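Local coordinates for alpha-L-rhamnosidase (Streptomyces avermitilis, PDB 3W5M), which hydrolyses terminal non-reducing alpha-L-rhamnose residues, releasing L-rhamnose from citrus flavonoids and gum arabic, at residues Ala374-Gly386 with Ser425-Glu437. Residues are numbered along the deposited sequence; the frame is centred on the assembly and turned at random.
Sequences AYVAPGWYAGNVG and SGPIVSADLLSGE
The backbones of Gly383 and Asp432 come within 5.7 Å of each other, CA to CA, where the loop after helix 379-382 meets the turn between strands 428-432 and 436-440. Tyr375 CA and Ile428 CA are 8.8 Å apart, and there side chains make the contact. Asn384 N donates to Asp432 OD1 at 2.8 Å, on the syn lone pair. Asn384 ND2 adds weak bonds to Asp432 OD2 and Ser435 OG. Asp432 has CG anti to its backbone N (chi1 -173°), which carries the carboxylate to the turn. There OD2 accepts from Leu434 N and Ser435 N, an Asx turn and Asx motif. One water bridges Gly379 N and, weakly, Ala431 O. Strand 368-377 belongs to a different sheet from strand 428-432, so the contact joins two beta-sheets of this multidomain GH78 enzyme. Leu433 CD1 sits over the five-membered ring of Trp380 in a CH-pi contact, 3.4 Å from the centroid. The Trp380 indole stacks with Trp347. Ile428 CD1 lies over one face of Tyr375, off centre, 3.9 Å from the ring centroid. Pro427 CD meets the edge of that ring, and Tyr375 OH is hydrogen-bonded to Gln304 NE2. Leu434 CD1 reaches Gly386 O at 3.3 Å. The Leu434 side chain is about 4 Å (nearest atoms) from that of Asp635, which binds rhamnose, consistent with this end bordering the sugar pocket.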
loop_
_atom_site.group_PDB
_atom_site.type_symbol
_atom_site.label_atom_id
_atom_site.label_comp_id
_atom_site.label_asym_id
_atom_site.label_seq_id
_atom_site.Cartn_x
_atom_site.Cartn_y
_atom_site.Cartn_z
ATOM N N ALA A 374 2.839 -20.182 -14.352
ATOM C CA ALA A 374 2.880 -19.032 -13.418
ATOM C C ALA A 374 4.264 -18.824 -12.836
ATOM O O ALA A 374 4.991 -19.782 -12.630
ATOM C CB ALA A 374 1.832 -19.189 -12.296
ATOM N N TYR A 375 4.615 -17.560 -12.561
ATOM C CA TYR A 375 5.699 -17.234 -11.659
ATOM C C TYR A 375 5.082 -17.187 -10.276
ATOM O O TYR A 375 3.957 -16.715 -10.139
ATOM C CB TYR A 375 6.251 -15.848 -11.929
ATOM C CG TYR A 375 7.161 -15.809 -13.137
ATOM C CD1 TYR A 375 8.433 -16.383 -13.076
ATOM C CD2 TYR A 375 6.768 -15.175 -14.304
ATOM C CE1 TYR A 375 9.280 -16.365 -14.180
ATOM C CE2 TYR A 375 7.615 -15.145 -15.424
ATOM C CZ TYR A 375 8.868 -15.744 -15.339
ATOM O OH TYR A 375 9.755 -15.767 -16.422
ATOM N N VAL A 376 5.819 -17.698 -9.303
ATOM C CA VAL A 376 5.381 -17.693 -7.888
ATOM C C VAL A 376 6.501 -17.144 -6.998
ATOM O O VAL A 376 7.572 -17.742 -6.932
ATOM C CB VAL A 376 5.018 -19.116 -7.415
ATOM C CG1 VAL A 376 4.487 -19.028 -5.966
ATOM C CG2 VAL A 376 4.008 -19.724 -8.353
ATOM N N ALA A 377 6.252 -16.025 -6.294
ATOM C CA ALA A 377 7.303 -15.312 -5.536
ATOM C C ALA A 377 6.942 -15.172 -4.060
ATOM O O ALA A 377 5.790 -15.327 -3.721
ATOM C CB ALA A 377 7.488 -13.887 -6.105
ATOM N N PRO A 378 7.915 -14.819 -3.201
ATOM C CA PRO A 378 7.650 -14.685 -1.733
ATOM C C PRO A 378 6.671 -13.600 -1.283
ATOM O O PRO A 378 5.868 -13.871 -0.381
ATOM C CB PRO A 378 9.048 -14.418 -1.144
ATOM C CG PRO A 378 10.005 -14.933 -2.198
ATOM C CD PRO A 378 9.348 -14.618 -3.501
ATOM N N GLY A 379 6.743 -12.375 -1.851
ATOM C CA GLY A 379 5.820 -11.280 -1.485
ATOM C C GLY A 379 5.807 -10.974 0.006
ATOM O O GLY A 379 6.834 -11.054 0.678
ATOM N N TRP A 380 4.629 -10.639 0.523
ATOM C CA TRP A 380 4.464 -10.351 1.941
ATOM C C TRP A 380 4.363 -11.639 2.739
ATOM O O TRP A 380 4.682 -11.670 3.935
ATOM C CB TRP A 380 3.157 -9.582 2.168
ATOM C CG TRP A 380 3.126 -8.174 1.674
ATOM C CD1 TRP A 380 3.577 -7.042 2.335
ATOM C CD2 TRP A 380 2.575 -7.729 0.450
ATOM N NE1 TRP A 380 3.328 -5.933 1.567
ATOM C CE2 TRP A 380 2.717 -6.322 0.409
ATOM C CE3 TRP A 380 2.000 -8.385 -0.647
ATOM C CZ2 TRP A 380 2.300 -5.550 -0.691
ATOM C CZ3 TRP A 380 1.549 -7.613 -1.729
ATOM C CH2 TRP A 380 1.711 -6.212 -1.745
ATOM N N TYR A 381 3.910 -12.703 2.088
ATOM C CA TYR A 381 3.746 -13.988 2.753
ATOM C C TYR A 381 5.093 -14.531 3.309
ATOM O O TYR A 381 5.164 -14.985 4.442
ATOM C CB TYR A 381 3.109 -14.971 1.780
ATOM C CG TYR A 381 2.906 -16.325 2.397
ATOM C CD1 TYR A 381 1.810 -16.570 3.225
ATOM C CD2 TYR A 381 3.826 -17.339 2.166
ATOM C CE1 TYR A 381 1.635 -17.818 3.809
ATOM C CE2 TYR A 381 3.670 -18.590 2.740
ATOM C CZ TYR A 381 2.562 -18.818 3.559
ATOM O OH TYR A 381 2.424 -20.063 4.143
ATOM N N ALA A 382 6.153 -14.456 2.505
ATOM C CA ALA A 382 7.420 -15.116 2.862
ATOM C C ALA A 382 8.655 -14.210 2.739
ATOM O O ALA A 382 9.721 -14.553 3.227
ATOM C CB ALA A 382 7.589 -16.398 2.043
ATOM N N GLY A 383 8.518 -13.038 2.116
ATOM C CA GLY A 383 9.675 -12.166 1.913
ATOM C C GLY A 383 9.803 -11.148 3.030
ATOM O O GLY A 383 9.017 -11.179 4.001
ATOM N N ASN A 384 10.820 -10.275 2.939
ATOM C CA ASN A 384 10.975 -9.203 3.956
ATOM C C ASN A 384 9.726 -8.323 4.085
ATOM O O ASN A 384 9.137 -7.908 3.086
ATOM C CB ASN A 384 12.179 -8.310 3.652
ATOM C CG ASN A 384 13.492 -9.037 3.779
ATOM O OD1 ASN A 384 13.689 -9.848 4.701
ATOM N ND2 ASN A 384 14.419 -8.749 2.840
ATOM N N VAL A 385 9.336 -8.003 5.317
ATOM C CA VAL A 385 8.151 -7.193 5.572
ATOM C C VAL A 385 8.592 -6.206 6.641
ATOM O O VAL A 385 9.119 -6.617 7.689
ATOM C CB VAL A 385 6.979 -8.047 6.113
ATOM C CG1 VAL A 385 5.845 -7.170 6.630
ATOM C CG2 VAL A 385 6.472 -9.014 5.050
ATOM N N GLY A 386 8.401 -4.922 6.353
ATOM C CA GLY A 386 8.787 -3.834 7.279
ATOM C C GLY A 386 10.222 -3.977 7.779
ATOM O O GLY A 386 11.135 -4.293 7.014
ATOM N N SER A 425 13.787 -23.080 -11.994
ATOM C CA SER A 425 14.221 -21.794 -11.419
ATOM C C SER A 425 13.933 -20.612 -12.352
ATOM O O SER A 425 13.429 -19.582 -11.904
ATOM C CB SER A 425 15.698 -21.858 -11.002
ATOM O OG SER A 425 16.470 -22.404 -12.053
ATOM N N GLY A 426 14.213 -20.757 -13.650
ATOM C CA GLY A 426 13.984 -19.636 -14.579
ATOM C C GLY A 426 14.877 -18.429 -14.264
ATOM O O GLY A 426 15.838 -18.572 -13.547
ATOM N N PRO A 427 14.532 -17.230 -14.781
ATOM C CA PRO A 427 15.455 -16.100 -14.678
ATOM C C PRO A 427 15.345 -15.250 -13.399
ATOM O O PRO A 427 16.257 -14.465 -13.096
ATOM C CB PRO A 427 15.067 -15.244 -15.873
ATOM C CG PRO A 427 13.631 -15.515 -16.110
ATOM C CD PRO A 427 13.359 -16.918 -15.613
ATOM N N ILE A 428 14.238 -15.369 -12.667
ATOM C CA ILE A 428 14.100 -14.486 -11.494
ATOM C C ILE A 428 14.758 -15.100 -10.264
ATOM O O ILE A 428 14.127 -15.860 -9.505
ATOM C CB ILE A 428 12.626 -14.101 -11.219
ATOM C CG1 ILE A 428 11.945 -13.758 -12.530
ATOM C CG2 ILE A 428 12.608 -12.922 -10.246
ATOM C CD1 ILE A 428 10.473 -13.367 -12.471
ATOM N N VAL A 429 16.032 -14.746 -10.077
ATOM C CA VAL A 429 16.916 -15.333 -9.077
ATOM C C VAL A 429 16.492 -14.934 -7.671
ATOM O O VAL A 429 16.517 -15.743 -6.730
ATOM C CB VAL A 429 18.369 -14.863 -9.355
ATOM C CG1 VAL A 429 19.329 -15.390 -8.314
ATOM C CG2 VAL A 429 18.789 -15.322 -10.760
ATOM N N SER A 430 16.068 -13.692 -7.526
ATOM C CA SER A 430 15.653 -13.210 -6.224
ATOM C C SER A 430 14.547 -12.178 -6.417
ATOM O O SER A 430 14.586 -11.382 -7.353
ATOM C CB SER A 430 16.854 -12.585 -5.529
ATOM O OG SER A 430 16.513 -12.267 -4.206
ATOM N N ALA A 431 13.534 -12.188 -5.556
ATOM C CA ALA A 431 12.458 -11.211 -5.703
ATOM C C ALA A 431 11.932 -10.880 -4.317
ATOM O O ALA A 431 11.331 -11.741 -3.657
ATOM C CB ALA A 431 11.349 -11.768 -6.559
ATOM N N ASP A 432 12.154 -9.650 -3.889
ATOM C CA ASP A 432 11.735 -9.259 -2.540
ATOM C C ASP A 432 11.134 -7.881 -2.611
ATOM O O ASP A 432 11.647 -7.020 -3.322
ATOM C CB ASP A 432 12.953 -9.251 -1.599
ATOM C CG ASP A 432 12.563 -9.009 -0.137
ATOM O OD1 ASP A 432 12.239 -10.011 0.557
ATOM O OD2 ASP A 432 12.576 -7.840 0.317
ATOM N N LEU A 433 10.076 -7.631 -1.837
ATOM C CA LEU A 433 9.410 -6.332 -1.974
ATOM C C LEU A 433 10.332 -5.193 -1.580
ATOM O O LEU A 433 10.311 -4.120 -2.200
ATOM C CB LEU A 433 8.124 -6.290 -1.140
ATOM C CG LEU A 433 7.039 -7.239 -1.644
ATOM C CD1 LEU A 433 5.931 -7.344 -0.594
ATOM C CD2 LEU A 433 6.472 -6.800 -2.999
ATOM N N LEU A 434 11.109 -5.417 -0.532
ATOM C CA LEU A 434 12.028 -4.395 -0.034
ATOM C C LEU A 434 13.422 -4.391 -0.690
ATOM O O LEU A 434 13.972 -3.323 -0.988
ATOM C CB LEU A 434 12.170 -4.514 1.483
ATOM C CG LEU A 434 10.868 -4.507 2.294
ATOM C CD1 LEU A 434 11.238 -4.628 3.765
ATOM C CD2 LEU A 434 10.023 -3.264 2.053
ATOM N N SER A 435 13.989 -5.573 -0.910
ATOM C CA SER A 435 15.374 -5.650 -1.355
ATOM C C SER A 435 15.499 -5.389 -2.840
ATOM O O SER A 435 16.526 -4.847 -3.304
ATOM C CB SER A 435 15.965 -7.016 -1.028
ATOM O OG SER A 435 15.902 -7.231 0.365
ATOM N N GLY A 436 14.467 -5.779 -3.588
ATOM C CA GLY A 436 14.422 -5.633 -5.054
ATOM C C GLY A 436 14.400 -6.984 -5.760
ATOM O O GLY A 436 14.261 -8.037 -5.136
ATOM N N GLU A 437 14.562 -6.957 -7.074
ATOM C CA GLU A 437 14.498 -8.178 -7.845
ATOM C C GLU A 437 15.799 -8.326 -8.630
ATOM O O GLU A 437 16.345 -7.332 -9.090
ATOM C CB GLU A 437 13.278 -8.094 -8.791
ATOM C CG GLU A 437 12.977 -9.385 -9.557
ATOM C CD GLU A 437 11.847 -9.223 -10.575
ATOM O OE1 GLU A 437 10.677 -9.191 -10.160
ATOM O OE2 GLU A 437 12.135 -9.172 -11.792
HETATM O O HOH W 1 8.450 -10.811 -3.767
HETATM O O HOH W 2 8.904 -9.096 0.448
#